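Local atomic coordinates of receptor-type tyrosine-protein phosphatase C (Rattus norvegicus, PDB entry 5FN8), a protein that acts as a receptor protein tyrosine phosphatase of the leukocyte surface, probably required for T-cell activation through the antigen receptor. Residues K143-S148 against F152-L157; N112-T117 against Y163-Y168; K60-R63 against E67-V70. All coordinates share one frame; numbering follows the deposited sequence.

Contact 1. Residues K143-S148 against F152-L157. With NAG (2-acetamido-2-deoxy-beta-D-glucopyranose), chain G.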
ATOM      1  N   LYS B 143      -0.201   2.894  33.303  1.00 58.42           N
ATOM      2  CA  LYS B 143       0.158   4.092  32.536  1.00 57.10           C
ATOM      3  C   LYS B 143      -0.404   3.992  31.161  1.00 58.51           C
ATOM      4  O   LYS B 143      -0.611   2.894  30.659  1.00 57.91           O
ATOM      5  CB  LYS B 143       1.696   4.235  32.408  1.00 60.87           C
ATOM      6  CG  LYS B 143       2.460   4.374  33.736  1.00 61.66           C
ATOM      7  CD  LYS B 143       3.940   4.218  33.529  1.00 65.59           C
ATOM      8  CE  LYS B 143       4.798   4.394  34.764  1.00 68.64           C
ATOM      9  NZ  LYS B 143       4.807   5.788  35.299  1.00 75.78           N
ATOM     10  N   THR B 144      -0.643   5.144  30.535  1.00 56.08           N
ATOM     11  CA  THR B 144      -1.123   5.262  29.164  1.00 55.40           C
ATOM     12  C   THR B 144      -0.425   6.443  28.462  1.00 57.13           C
ATOM     13  O   THR B 144      -0.168   7.454  29.103  1.00 55.02           O
ATOM     14  CB  THR B 144      -2.660   5.206  29.058  1.00 61.44           C
ATOM     15  OG1 THR B 144      -2.981   5.045  27.682  1.00 64.91           O
ATOM     16  CG2 THR B 144      -3.337   6.461  29.546  1.00 57.40           C
ATOM     17  N   PHE B 145      -0.090   6.290  27.148  1.00 51.17           N
ATOM     18  CA  PHE B 145       0.610   7.310  26.350  1.00 49.45           C
ATOM     19  C   PHE B 145       0.023   7.360  24.966  1.00 53.62           C
ATOM     20  O   PHE B 145      -0.408   6.340  24.446  1.00 52.13           O
ATOM     21  CB  PHE B 145       2.098   6.978  26.202  1.00 51.36           C
ATOM     22  CG  PHE B 145       2.910   6.737  27.445  1.00 51.95           C
ATOM     23  CD1 PHE B 145       2.892   5.498  28.076  1.00 54.73           C
ATOM     24  CD2 PHE B 145       3.811   7.692  27.897  1.00 52.55           C
ATOM     25  CE1 PHE B 145       3.663   5.270  29.231  1.00 56.83           C
ATOM     26  CE2 PHE B 145       4.602   7.454  29.040  1.00 55.81           C
ATOM     27  CZ  PHE B 145       4.505   6.259  29.707  1.00 54.09           C
ATOM     28  N   ASN B 146       0.022   8.546  24.370  1.00 52.49           N
ATOM     29  CA  ASN B 146      -0.534   8.827  23.056  1.00 52.71           C
ATOM     30  C   ASN B 146       0.492   9.717  22.353  1.00 62.29           C
ATOM     31  O   ASN B 146       0.722  10.843  22.776  1.00 63.49           O
ATOM     32  CB  ASN B 146      -1.903   9.529  23.199  1.00 47.16           C
ATOM     33  CG  ASN B 146      -2.543   9.948  21.909  1.00 71.33           C
ATOM     34  OD1 ASN B 146      -1.915   9.938  20.861  1.00 57.66           O
ATOM     35  ND2 ASN B 146      -3.807  10.319  21.963  1.00 78.39           N
ATOM     36  N   GLN B 147       1.125   9.197  21.297  1.00 60.90           N
ATOM     37  CA  GLN B 147       2.194   9.906  20.589  1.00 61.45           C
ATOM     38  C   GLN B 147       2.140   9.749  19.080  1.00 67.82           C
ATOM     39  O   GLN B 147       1.543   8.800  18.553  1.00 66.38           O
ATOM     40  CB  GLN B 147       3.555   9.407  21.080  1.00 62.51           C
ATOM     41  CG  GLN B 147       3.990   9.955  22.439  1.00 59.64           C
ATOM     42  CD  GLN B 147       5.192   9.228  23.030  1.00 70.43           C
ATOM     43  OE1 GLN B 147       5.347   9.149  24.243  1.00 70.24           O
ATOM     44  NE2 GLN B 147       6.050   8.630  22.204  1.00 67.81           N
ATOM     45  N   SER B 148       2.822  10.681  18.394  1.00 67.06           N
ATOM     46  CA  SER B 148       3.051  10.748  16.945  1.00 65.79           C
ATOM     47  C   SER B 148       4.078   9.717  16.526  1.00 69.29           C
ATOM     48  O   SER B 148       3.999   9.222  15.413  1.00 70.07           O
ATOM     49  CB  SER B 148       3.625  12.109  16.588  1.00 70.20           C
ATOM     50  OG  SER B 148       2.600  13.069  16.725  1.00 84.46           O
ATOM     51  N   PHE B 152       8.560   5.236  23.157  1.00 70.23           N
ATOM     52  CA  PHE B 152       8.087   5.519  24.512  1.00 68.25           C
ATOM     53  C   PHE B 152       9.115   5.163  25.519  1.00 73.52           C
ATOM     54  O   PHE B 152       9.697   4.079  25.453  1.00 74.21           O
ATOM     55  CB  PHE B 152       6.810   4.718  24.834  1.00 67.38           C
ATOM     56  CG  PHE B 152       5.673   4.873  23.851  1.00 65.60           C
ATOM     57  CD1 PHE B 152       4.733   5.889  24.003  1.00 66.62           C
ATOM     58  CD2 PHE B 152       5.522   3.986  22.784  1.00 63.12           C
ATOM     59  CE1 PHE B 152       3.681   6.030  23.087  1.00 64.68           C
ATOM     60  CE2 PHE B 152       4.451   4.114  21.888  1.00 63.31           C
ATOM     61  CZ  PHE B 152       3.549   5.142  22.040  1.00 61.38           C
ATOM     62  N   VAL B 153       9.314   6.054  26.484  1.00 71.99           N
ATOM     63  CA  VAL B 153      10.198   5.835  27.627  1.00 73.65           C
ATOM     64  C   VAL B 153       9.279   5.786  28.848  1.00 76.82           C
ATOM     65  O   VAL B 153       8.576   6.755  29.134  1.00 75.81           O
ATOM     66  CB  VAL B 153      11.429   6.792  27.736  1.00 79.10           C
ATOM     67  CG1 VAL B 153      11.108   8.201  27.250  1.00 78.53           C
ATOM     68  CG2 VAL B 153      12.015   6.807  29.154  1.00 81.03           C
ATOM     69  N   VAL B 154       9.194   4.594  29.459  1.00 74.06           N
ATOM     70  CA  VAL B 154       8.308   4.253  30.575  1.00 73.88           C
ATOM     71  C   VAL B 154       9.152   4.103  31.816  1.00 83.15           C
ATOM     72  O   VAL B 154       9.742   3.049  32.060  1.00 84.14           O
ATOM     73  CB  VAL B 154       7.457   2.978  30.287  1.00 74.71           C
ATOM     74  CG1 VAL B 154       6.394   2.777  31.348  1.00 73.84           C
ATOM     75  CG2 VAL B 154       6.829   2.999  28.884  1.00 71.80           C
ATOM     76  N   ASP B 155       9.208   5.164  32.608  1.00 82.93           N
ATOM     77  CA  ASP B 155      10.030   5.179  33.808  1.00 85.14           C
ATOM     78  C   ASP B 155       9.245   5.204  35.127  1.00 89.76           C
ATOM     79  O   ASP B 155       8.017   5.183  35.112  1.00 88.31           O
ATOM     80  CB  ASP B 155      11.098   6.287  33.710  1.00 88.87           C
ATOM     81  CG  ASP B 155      10.600   7.672  33.345  1.00 99.14           C
ATOM     82  OD1 ASP B 155       9.610   8.129  33.958  1.00 98.65           O
ATOM     83  OD2 ASP B 155      11.244   8.328  32.493  1.00107.05           O
ATOM     84  N   ASN B 156       9.969   5.177  36.259  1.00 88.93           N
ATOM     85  CA  ASN B 156       9.427   5.190  37.619  1.00 89.79           C
ATOM     86  C   ASN B 156       8.468   4.013  37.930  1.00 91.82           C
ATOM     87  O   ASN B 156       7.432   4.187  38.599  1.00 93.27           O
ATOM     88  CB  ASN B 156       8.874   6.587  38.017  1.00 90.18           C
ATOM     89  CG  ASN B 156       9.831   7.750  37.779  1.00117.65           C
ATOM     90  OD1 ASN B 156      11.049   7.665  38.010  1.00116.82           O
ATOM     91  ND2 ASN B 156       9.297   8.881  37.328  1.00106.80           N
ATOM     92  N   LEU B 157       8.851   2.804  37.463  1.00 83.92           N
ATOM     93  CA  LEU B 157       8.101   1.567  37.701  1.00 81.46           C
ATOM     94  C   LEU B 157       8.627   0.885  38.977  1.00 87.79           C
ATOM     95  O   LEU B 157       9.640   1.324  39.533  1.00 89.45           O
ATOM     96  CB  LEU B 157       8.228   0.605  36.491  1.00 79.33           C
ATOM     97  CG  LEU B 157       7.788   1.101  35.104  1.00 80.72           C
ATOM     98  CD1 LEU B 157       8.367   0.228  34.037  1.00 80.75           C
ATOM     99  CD2 LEU B 157       6.264   1.099  34.947  1.00 78.67           C
TER
HETATM  100  C1  NAG G1188      -4.528  10.785  20.815  1.00 85.62           C
HETATM  101  C2  NAG G1188      -6.015  10.431  20.909  1.00 86.97           C
HETATM  102  C3  NAG G1188      -6.854  11.209  19.890  1.00 91.37           C
HETATM  103  C4  NAG G1188      -6.473  12.685  19.853  1.00 94.83           C
HETATM  104  C5  NAG G1188      -4.970  12.871  19.667  1.00 93.03           C
HETATM  105  C6  NAG G1188      -4.544  14.323  19.730  1.00 93.50           C
HETATM  106  C7  NAG G1188      -7.211   8.235  20.774  1.00 87.76           C
HETATM  107  C8  NAG G1188      -7.006   6.755  20.690  1.00 84.66           C
HETATM  108  N2  NAG G1188      -6.093   8.995  20.667  1.00 85.11           N
HETATM  109  O3  NAG G1188      -8.227  11.139  20.267  1.00 94.49           O
HETATM  110  O4  NAG G1188      -7.176  13.317  18.786  1.00 99.97           O
HETATM  111  O5  NAG G1188      -4.273  12.194  20.724  1.00 89.87           O
HETATM  112  O6  NAG G1188      -3.151  14.493  19.505  1.00 93.19           O
HETATM  113  O7  NAG G1188      -8.332   8.721  20.907  1.00 93.97           O
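Lys143 opens the contact by laying its aliphatic chain past Val154, with CD 3.6 Å from Val154 CG1. Its CE rests at 3.6 Å from Leu157 CD2, and a bend at the last torsion (chi4 -68°) swings NZ to a weak hydrogen bond of 3.3 Å with Asp155 O. Two residues on, Phe145 and Phe152 lie alongside, pointing opposite ways: Phe145 CB sits 3.6 Å from Phe152 CD1, while the two rings, their planes 58° apart, meet obliquely. Farther along the Phe145 ring, CE1 lies 3.9 Å from Val154 CG2, the other valine methyl. Asn146 turns the opposite way and carries N-linked N-acetylglucosamine through ND2; its OD1 accepts a hydrogen bond from Arg130. Gln147 again turns toward strand 151-154, its amide inclined 35° to the Phe152 ring and OE1 3.3 Å from Phe152 CD1. Hydrogen bonds from NE2 to the carbonyls of Thr149 and Lys151 fix that amide across the turn. Such side-chain packing between nearly antiparallel strands of different sheets, 140-147 and 151-154, joined by a short crossing, is that of C' and E in a fibronectin type III sandwich.

Contact 2. Residues N112-T117 against Y163-Y168. With NAG (2-acetamido-2-deoxy-beta-D-glucopyranose), chain I.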
ATOM      1  N   ASN B 112      14.355   0.543  36.821  1.00 99.06           N
ATOM      2  CA  ASN B 112      12.892   0.675  36.883  1.00 95.47           C
ATOM      3  C   ASN B 112      12.285   1.439  35.642  1.00 94.74           C
ATOM      4  O   ASN B 112      11.203   2.024  35.736  1.00 92.43           O
ATOM      5  CB  ASN B 112      12.513   1.345  38.216  1.00 93.73           C
ATOM      6  CG  ASN B 112      12.861   2.820  38.347  1.00112.19           C
ATOM      7  OD1 ASN B 112      13.621   3.400  37.551  1.00105.99           O
ATOM      8  ND2 ASN B 112      12.300   3.463  39.368  1.00101.33           N
ATOM      9  N   SER B 113      13.017   1.427  34.505  1.00 90.09           N
ATOM     10  CA  SER B 113      12.729   2.126  33.246  1.00 87.91           C
ATOM     11  C   SER B 113      12.717   1.129  32.060  1.00 89.44           C
ATOM     12  O   SER B 113      13.614   0.288  31.975  1.00 90.45           O
ATOM     13  CB  SER B 113      13.807   3.188  33.015  1.00 93.01           C
ATOM     14  OG  SER B 113      13.423   4.295  32.221  1.00102.09           O
ATOM     15  N   ILE B 114      11.709   1.233  31.160  1.00 81.86           N
ATOM     16  CA  ILE B 114      11.505   0.398  29.958  1.00 79.04           C
ATOM     17  C   ILE B 114      11.307   1.293  28.748  1.00 80.63           C
ATOM     18  O   ILE B 114      10.551   2.258  28.797  1.00 77.68           O
ATOM     19  CB  ILE B 114      10.278  -0.589  30.093  1.00 80.32           C
ATOM     20  CG1 ILE B 114      10.326  -1.547  31.320  1.00 81.29           C
ATOM     21  CG2 ILE B 114       9.887  -1.309  28.772  1.00 78.11           C
ATOM     22  CD1 ILE B 114      11.509  -2.369  31.507  1.00 90.23           C
ATOM     23  N   ASN B 115      11.963   0.948  27.652  1.00 80.00           N
ATOM     24  CA  ASN B 115      11.841   1.643  26.370  1.00 79.13           C
ATOM     25  C   ASN B 115      11.025   0.747  25.432  1.00 78.76           C
ATOM     26  O   ASN B 115      11.262  -0.473  25.384  1.00 77.05           O
ATOM     27  CB  ASN B 115      13.227   1.959  25.780  1.00 85.78           C
ATOM     28  CG  ASN B 115      13.829   3.300  26.154  1.00122.96           C
ATOM     29  OD1 ASN B 115      13.423   3.958  27.128  1.00114.64           O
ATOM     30  ND2 ASN B 115      14.825   3.696  25.346  1.00130.21           N
ATOM     31  N   VAL B 116      10.005   1.344  24.757  1.00 72.68           N
ATOM     32  CA  VAL B 116       9.115   0.649  23.831  1.00 69.91           C
ATOM     33  C   VAL B 116       9.202   1.323  22.446  1.00 74.31           C
ATOM     34  O   VAL B 116       9.092   2.539  22.347  1.00 75.08           O
ATOM     35  CB  VAL B 116       7.646   0.504  24.352  1.00 71.29           C
ATOM     36  CG1 VAL B 116       6.797  -0.345  23.388  1.00 69.09           C
ATOM     37  CG2 VAL B 116       7.600  -0.088  25.759  1.00 71.54           C
ATOM     38  N   THR B 117       9.452   0.533  21.395  1.00 71.55           N
ATOM     39  CA  THR B 117       9.592   1.017  20.013  1.00 70.63           C
ATOM     40  C   THR B 117       8.844   0.112  19.072  1.00 71.33           C
ATOM     41  O   THR B 117       8.693  -1.081  19.331  1.00 70.17           O
ATOM     42  CB  THR B 117      11.066   1.114  19.570  1.00 81.52           C
ATOM     43  OG1 THR B 117      11.693  -0.156  19.762  1.00 87.05           O
ATOM     44  CG2 THR B 117      11.841   2.211  20.303  1.00 81.57           C
ATOM     45  N   TYR B 163       5.417  -6.605  33.788  1.00 76.93           N
ATOM     46  CA  TYR B 163       4.544  -5.641  33.144  1.00 74.08           C
ATOM     47  C   TYR B 163       4.195  -6.102  31.728  1.00 75.69           C
ATOM     48  O   TYR B 163       4.971  -6.826  31.103  1.00 75.06           O
ATOM     49  CB  TYR B 163       5.243  -4.274  33.066  1.00 74.10           C
ATOM     50  CG  TYR B 163       5.339  -3.540  34.384  1.00 73.45           C
ATOM     51  CD1 TYR B 163       4.275  -2.771  34.855  1.00 74.19           C
ATOM     52  CD2 TYR B 163       6.515  -3.557  35.128  1.00 75.37           C
ATOM     53  CE1 TYR B 163       4.361  -2.084  36.069  1.00 74.61           C
ATOM     54  CE2 TYR B 163       6.619  -2.855  36.334  1.00 77.01           C
ATOM     55  CZ  TYR B 163       5.536  -2.125  36.801  1.00 80.31           C
ATOM     56  OH  TYR B 163       5.622  -1.422  37.974  1.00 82.42           O
ATOM     57  N   GLU B 164       3.016  -5.709  31.236  1.00 70.75           N
ATOM     58  CA  GLU B 164       2.648  -5.952  29.843  1.00 69.84           C
ATOM     59  C   GLU B 164       2.493  -4.626  29.149  1.00 69.71           C
ATOM     60  O   GLU B 164       2.045  -3.636  29.752  1.00 69.59           O
ATOM     61  CB  GLU B 164       1.495  -6.969  29.592  1.00 71.44           C
ATOM     62  CG  GLU B 164       0.153  -6.702  30.262  1.00 87.65           C
ATOM     63  CD  GLU B 164      -1.100  -7.287  29.612  1.00110.67           C
ATOM     64  OE1 GLU B 164      -1.057  -7.618  28.404  1.00 91.80           O
ATOM     65  OE2 GLU B 164      -2.144  -7.376  30.305  1.00104.03           O
ATOM     66  N   PHE B 165       2.995  -4.574  27.920  1.00 63.96           N
ATOM     67  CA  PHE B 165       2.980  -3.375  27.090  1.00 60.88           C
ATOM     68  C   PHE B 165       2.137  -3.668  25.891  1.00 63.63           C
ATOM     69  O   PHE B 165       2.372  -4.653  25.193  1.00 62.86           O
ATOM     70  CB  PHE B 165       4.417  -2.923  26.746  1.00 62.20           C
ATOM     71  CG  PHE B 165       5.235  -2.637  27.992  1.00 64.44           C
ATOM     72  CD1 PHE B 165       5.859  -3.666  28.691  1.00 67.89           C
ATOM     73  CD2 PHE B 165       5.374  -1.341  28.470  1.00 66.62           C
ATOM     74  CE1 PHE B 165       6.573  -3.409  29.863  1.00 69.91           C
ATOM     75  CE2 PHE B 165       6.120  -1.079  29.627  1.00 70.04           C
ATOM     76  CZ  PHE B 165       6.696  -2.118  30.326  1.00 69.16           C
ATOM     77  N   LEU B 166       1.093  -2.851  25.700  1.00 59.68           N
ATOM     78  CA  LEU B 166       0.132  -2.987  24.615  1.00 55.75           C
ATOM     79  C   LEU B 166       0.182  -1.727  23.787  1.00 57.83           C
ATOM     80  O   LEU B 166      -0.158  -0.663  24.292  1.00 58.55           O
ATOM     81  CB  LEU B 166      -1.280  -3.173  25.193  1.00 54.89           C
ATOM     82  CG  LEU B 166      -1.548  -4.376  26.108  1.00 58.88           C
ATOM     83  CD1 LEU B 166      -1.321  -4.018  27.601  1.00 60.41           C
ATOM     84  CD2 LEU B 166      -2.990  -4.815  25.962  1.00 58.10           C
ATOM     85  N   VAL B 167       0.659  -1.832  22.536  1.00 53.79           N
ATOM     86  CA  VAL B 167       0.730  -0.731  21.582  1.00 51.99           C
ATOM     87  C   VAL B 167      -0.389  -0.888  20.565  1.00 54.51           C
ATOM     88  O   VAL B 167      -0.490  -1.949  19.971  1.00 53.69           O
ATOM     89  CB  VAL B 167       2.102  -0.554  20.869  1.00 54.57           C
ATOM     90  CG1 VAL B 167       2.061   0.652  19.907  1.00 53.82           C
ATOM     91  CG2 VAL B 167       3.221  -0.372  21.876  1.00 54.43           C
ATOM     92  N   TYR B 168      -1.262   0.132  20.427  1.00 50.19           N
ATOM     93  CA  TYR B 168      -2.348   0.179  19.429  1.00 49.34           C
ATOM     94  C   TYR B 168      -2.042   1.348  18.509  1.00 52.90           C
ATOM     95  O   TYR B 168      -1.500   2.370  18.950  1.00 52.98           O
ATOM     96  CB  TYR B 168      -3.715   0.527  20.052  1.00 50.54           C
ATOM     97  CG  TYR B 168      -4.140  -0.301  21.236  1.00 52.58           C
ATOM     98  CD1 TYR B 168      -3.528  -0.139  22.483  1.00 53.41           C
ATOM     99  CD2 TYR B 168      -5.195  -1.204  21.136  1.00 53.45           C
ATOM    100  CE1 TYR B 168      -3.930  -0.894  23.585  1.00 53.06           C
ATOM    101  CE2 TYR B 168      -5.619  -1.948  22.238  1.00 54.09           C
ATOM    102  CZ  TYR B 168      -4.985  -1.787  23.457  1.00 58.92           C
ATOM    103  OH  TYR B 168      -5.451  -2.507  24.521  1.00 57.60           O
TER
HETATM  104  C1  NAG I1190      15.546   4.925  25.511  1.00122.48           C
HETATM  105  C2  NAG I1190      17.046   4.713  25.296  1.00123.53           C
HETATM  106  C3  NAG I1190      17.709   6.067  25.550  1.00124.71           C
HETATM  107  C4  NAG I1190      17.188   7.108  24.560  1.00125.49           C
HETATM  108  C5  NAG I1190      15.660   7.163  24.577  1.00125.19           C
HETATM  109  C6  NAG I1190      15.083   7.949  23.418  1.00125.45           C
HETATM  110  C7  NAG I1190      17.900   2.440  25.755  1.00121.32           C
HETATM  111  C8  NAG I1190      18.294   1.478  26.832  1.00121.30           C
HETATM  112  N2  NAG I1190      17.600   3.688  26.166  1.00123.10           N
HETATM  113  O3  NAG I1190      19.123   5.948  25.429  1.00124.56           O
HETATM  114  O4  NAG I1190      17.722   8.391  24.874  1.00125.88           O
HETATM  115  O5  NAG I1190      15.113   5.834  24.487  1.00124.41           O
HETATM  116  O6  NAG I1190      13.662   8.033  23.467  1.00124.64           O
HETATM  117  O7  NAG I1190      17.845   2.104  24.574  1.00119.23           O
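The Phe165 ring receives Ile114 over one face: CG2 stands 4.1 Å from the ring centroid, 28° off the normal, in a CH-pi contact. The methyl is displaced toward the outer end of the ring, and its shortest approach is 3.6 Å, from Ile114 CG2 to Phe165 CZ. Val116 meets the same ring obliquely nearer its root, where CG2 lies 3.7 Å from Phe165 CD2. With CG1 anti to the backbone N (chi1 -175°), CG2 is the methyl turned to Phe165 and CG1 the one turned to Val167, 3.9 Å from Val167 CG2. Residues of both sheets complete the surroundings, with Val135 and Gln183 against Phe165, Leu133 and Met104 against Val167, and Thr106 against Ile114. No hydrogen bond spans the two segments, so the join is purely apolar. Asn115, alternating with these inward residues, points to the other side of its sheet and holds an N-acetylglucosamine on ND2. Strands 114-117 and 163-168 run in roughly the same direction, their axes 9.3 Å apart and inclined by 28°. Facing central strands with interleaved aliphatic and aromatic residues contribute to the hydrophobic core of a fibronectin type III beta sandwich, here strands B and F of d4, the second domain of this fragment.

Contact 3. Residues K60-R63 against E67-V70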
ATOM      1  N   LYS B  60     -17.138  -2.902  -5.370  1.00 71.89           N
ATOM      2  CA  LYS B  60     -16.622  -3.612  -4.188  1.00 70.90           C
ATOM      3  C   LYS B  60     -15.089  -3.739  -4.229  1.00 73.31           C
ATOM      4  O   LYS B  60     -14.464  -3.356  -5.216  1.00 72.41           O
ATOM      5  CB  LYS B  60     -17.272  -5.019  -4.129  1.00 74.40           C
ATOM      6  CG  LYS B  60     -18.753  -5.016  -3.777  1.00 76.46           C
ATOM      7  CD  LYS B  60     -19.348  -6.384  -4.002  1.00 87.54           C
ATOM      8  CE  LYS B  60     -20.764  -6.504  -3.496  1.00108.06           C
ATOM      9  NZ  LYS B  60     -21.418  -7.759  -3.979  1.00120.01           N
ATOM     10  N   ASN B  61     -14.494  -4.262  -3.149  1.00 71.34           N
ATOM     11  CA  ASN B  61     -13.051  -4.518  -3.003  1.00 69.98           C
ATOM     12  C   ASN B  61     -12.174  -3.269  -3.104  1.00 71.54           C
ATOM     13  O   ASN B  61     -11.068  -3.321  -3.660  1.00 72.75           O
ATOM     14  CB  ASN B  61     -12.591  -5.634  -3.974  1.00 73.02           C
ATOM     15  CG  ASN B  61     -13.479  -6.858  -3.946  1.00 91.24           C
ATOM     16  OD1 ASN B  61     -13.692  -7.485  -2.900  1.00 90.06           O
ATOM     17  ND2 ASN B  61     -14.032  -7.208  -5.094  1.00 85.01           N
ATOM     18  N   LEU B  62     -12.663  -2.142  -2.561  1.00 64.45           N
ATOM     19  CA  LEU B  62     -11.900  -0.890  -2.590  1.00 60.53           C
ATOM     20  C   LEU B  62     -11.070  -0.796  -1.330  1.00 63.70           C
ATOM     21  O   LEU B  62     -11.327  -1.549  -0.384  1.00 64.34           O
ATOM     22  CB  LEU B  62     -12.828   0.330  -2.773  1.00 59.55           C
ATOM     23  CG  LEU B  62     -13.790   0.305  -3.997  1.00 63.23           C
ATOM     24  CD1 LEU B  62     -14.690   1.512  -4.004  1.00 62.04           C
ATOM     25  CD2 LEU B  62     -13.038   0.240  -5.321  1.00 61.63           C
ATOM     26  N   ARG B  63     -10.042   0.061  -1.312  1.00 61.19           N
ATOM     27  CA  ARG B  63      -9.228   0.220  -0.094  1.00 61.44           C
ATOM     28  C   ARG B  63      -9.910   1.246   0.819  1.00 63.90           C
ATOM     29  O   ARG B  63     -10.459   2.233   0.317  1.00 61.64           O
ATOM     30  CB  ARG B  63      -7.782   0.715  -0.408  1.00 66.85           C
ATOM     31  CG  ARG B  63      -7.107   0.126  -1.655  1.00 83.57           C
ATOM     32  CD  ARG B  63      -6.294  -1.158  -1.461  1.00103.34           C
ATOM     33  NE  ARG B  63      -5.259  -1.260  -2.507  1.00120.36           N
ATOM     34  CZ  ARG B  63      -5.419  -1.809  -3.718  1.00132.99           C
ATOM     35  NH1 ARG B  63      -6.581  -2.359  -4.060  1.00111.18           N
ATOM     36  NH2 ARG B  63      -4.416  -1.814  -4.590  1.00117.94           N
ATOM     37  N   GLU B  67      -9.457   8.021  -1.979  1.00 61.68           N
ATOM     38  CA  GLU B  67     -10.179   8.851  -2.942  1.00 63.68           C
ATOM     39  C   GLU B  67     -10.207   8.118  -4.274  1.00 67.55           C
ATOM     40  O   GLU B  67      -9.174   7.604  -4.724  1.00 67.48           O
ATOM     41  CB  GLU B  67      -9.466  10.197  -3.131  1.00 65.55           C
ATOM     42  CG  GLU B  67     -10.382  11.395  -2.944  1.00 82.87           C
ATOM     43  CD  GLU B  67     -10.118  12.196  -1.686  1.00119.76           C
ATOM     44  OE1 GLU B  67      -8.935  12.493  -1.405  1.00126.93           O
ATOM     45  OE2 GLU B  67     -11.101  12.570  -1.004  1.00125.46           O
ATOM     46  N   TYR B  68     -11.397   8.046  -4.891  1.00 63.16           N
ATOM     47  CA  TYR B  68     -11.592   7.419  -6.181  1.00 61.39           C
ATOM     48  C   TYR B  68     -12.392   8.299  -7.118  1.00 67.77           C
ATOM     49  O   TYR B  68     -13.145   9.176  -6.688  1.00 68.16           O
ATOM     50  CB  TYR B  68     -12.362   6.112  -6.043  1.00 60.73           C
ATOM     51  CG  TYR B  68     -11.618   4.984  -5.394  1.00 58.56           C
ATOM     52  CD1 TYR B  68     -10.845   4.109  -6.151  1.00 58.29           C
ATOM     53  CD2 TYR B  68     -11.760   4.725  -4.027  1.00 57.09           C
ATOM     54  CE1 TYR B  68     -10.186   3.041  -5.560  1.00 56.99           C
ATOM     55  CE2 TYR B  68     -11.129   3.638  -3.429  1.00 56.28           C
ATOM     56  CZ  TYR B  68     -10.314   2.822  -4.194  1.00 64.38           C
ATOM     57  OH  TYR B  68      -9.707   1.748  -3.608  1.00 68.59           O
ATOM     58  N   THR B  69     -12.283   8.005  -8.407  1.00 65.93           N
ATOM     59  CA  THR B  69     -13.065   8.689  -9.424  1.00 68.43           C
ATOM     60  C   THR B  69     -13.694   7.677 -10.329  1.00 72.71           C
ATOM     61  O   THR B  69     -13.024   6.708 -10.689  1.00 71.25           O
ATOM     62  CB  THR B  69     -12.333   9.849 -10.081  1.00 78.46           C
ATOM     63  OG1 THR B  69     -13.171  10.341 -11.113  1.00 79.86           O
ATOM     64  CG2 THR B  69     -10.998   9.459 -10.650  1.00 79.08           C
ATOM     65  N   VAL B  70     -15.014   7.853 -10.603  1.00 70.51           N
ATOM     66  CA  VAL B  70     -15.854   6.972 -11.422  1.00 71.15           C
ATOM     67  C   VAL B  70     -16.376   7.731 -12.607  1.00 76.34           C
ATOM     68  O   VAL B  70     -16.614   8.935 -12.505  1.00 77.42           O
ATOM     69  CB  VAL B  70     -17.091   6.388 -10.673  1.00 75.33           C
ATOM     70  CG1 VAL B  70     -17.528   5.038 -11.246  1.00 76.20           C
ATOM     71  CG2 VAL B  70     -16.860   6.278  -9.212  1.00 73.73           C
TER
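A single hydrogen bond anchors the contact: the backbone N-H of Arg63 points at the phenol oxygen of Tyr68, with N 2.9 Å from OH and an angle of 170° at the hydrogen. The donor approaches at the edge of the ring and near its plane, and the bond is almost straight. It ties Arg63, in the irregular segment after strand 56-59, to a side chain five positions further on, at the start of strand 67-76.

Apolar contacts hold the ring from another direction. Leu62 CD2 lies over one face, 4.2 Å from the Tyr68 centroid and 24° off the normal, a CH-pi contact shifted toward the rim. Leu62 CB flanks the hydroxyl end, 3.8 Å from Tyr68 CE2. Beyond the two segments, the rings of Tyr68 and Phe91 meet with nearly parallel planes, and Thr93 touches both Leu62 and Tyr68.

A van der Waals approach to the hydroxyl comes from the Arg63 side chain, which runs square to the phenol and brings its methylene CG 3.6 Å from Tyr68 OH.

Backbone hydrogen bonds join Tyr68 to Phe91 and Val70 to Cys89. Tyr68, Thr69 and Val70 also form an antiparallel ladder with a strand of the second subunit, whose Tyr39 packs on Leu62, so the sheet runs on across the interface.

The bond from Arg63 N to Tyr68 OH, with Leu62 against the ring, makes a tyrosine corner, a hallmark of Greek-key sandwiches such as fibronectin type III domains. Its chemistry implies that the phenol accepts a hydrogen bond from a loop amide while an aliphatic neighbour steadies the ring; the hold across the two segments needs no charge pair.

Contact 3 comes first along the chain, in d3, the first domain of this fragment; contacts 1 and 2 share d4, on the opposite side of the chain's centre. The centre of contact 3 is about 38 Å from that of contact 1 and equally far from that of contact 2. Contact 1 is nested within the loop closed by contact 2. Their centres lie 7 Å apart, and each joins the three-stranded sheet to the four-stranded one; neighbouring strands 114-119 and 151-154 link them into one continuous core. In d4, Tyr163 OH likewise bonds to Tyr158 N, repeating the corner. Thus d4 packs within the chain, whereas the d3 sheet is continued by a strand of the second subunit.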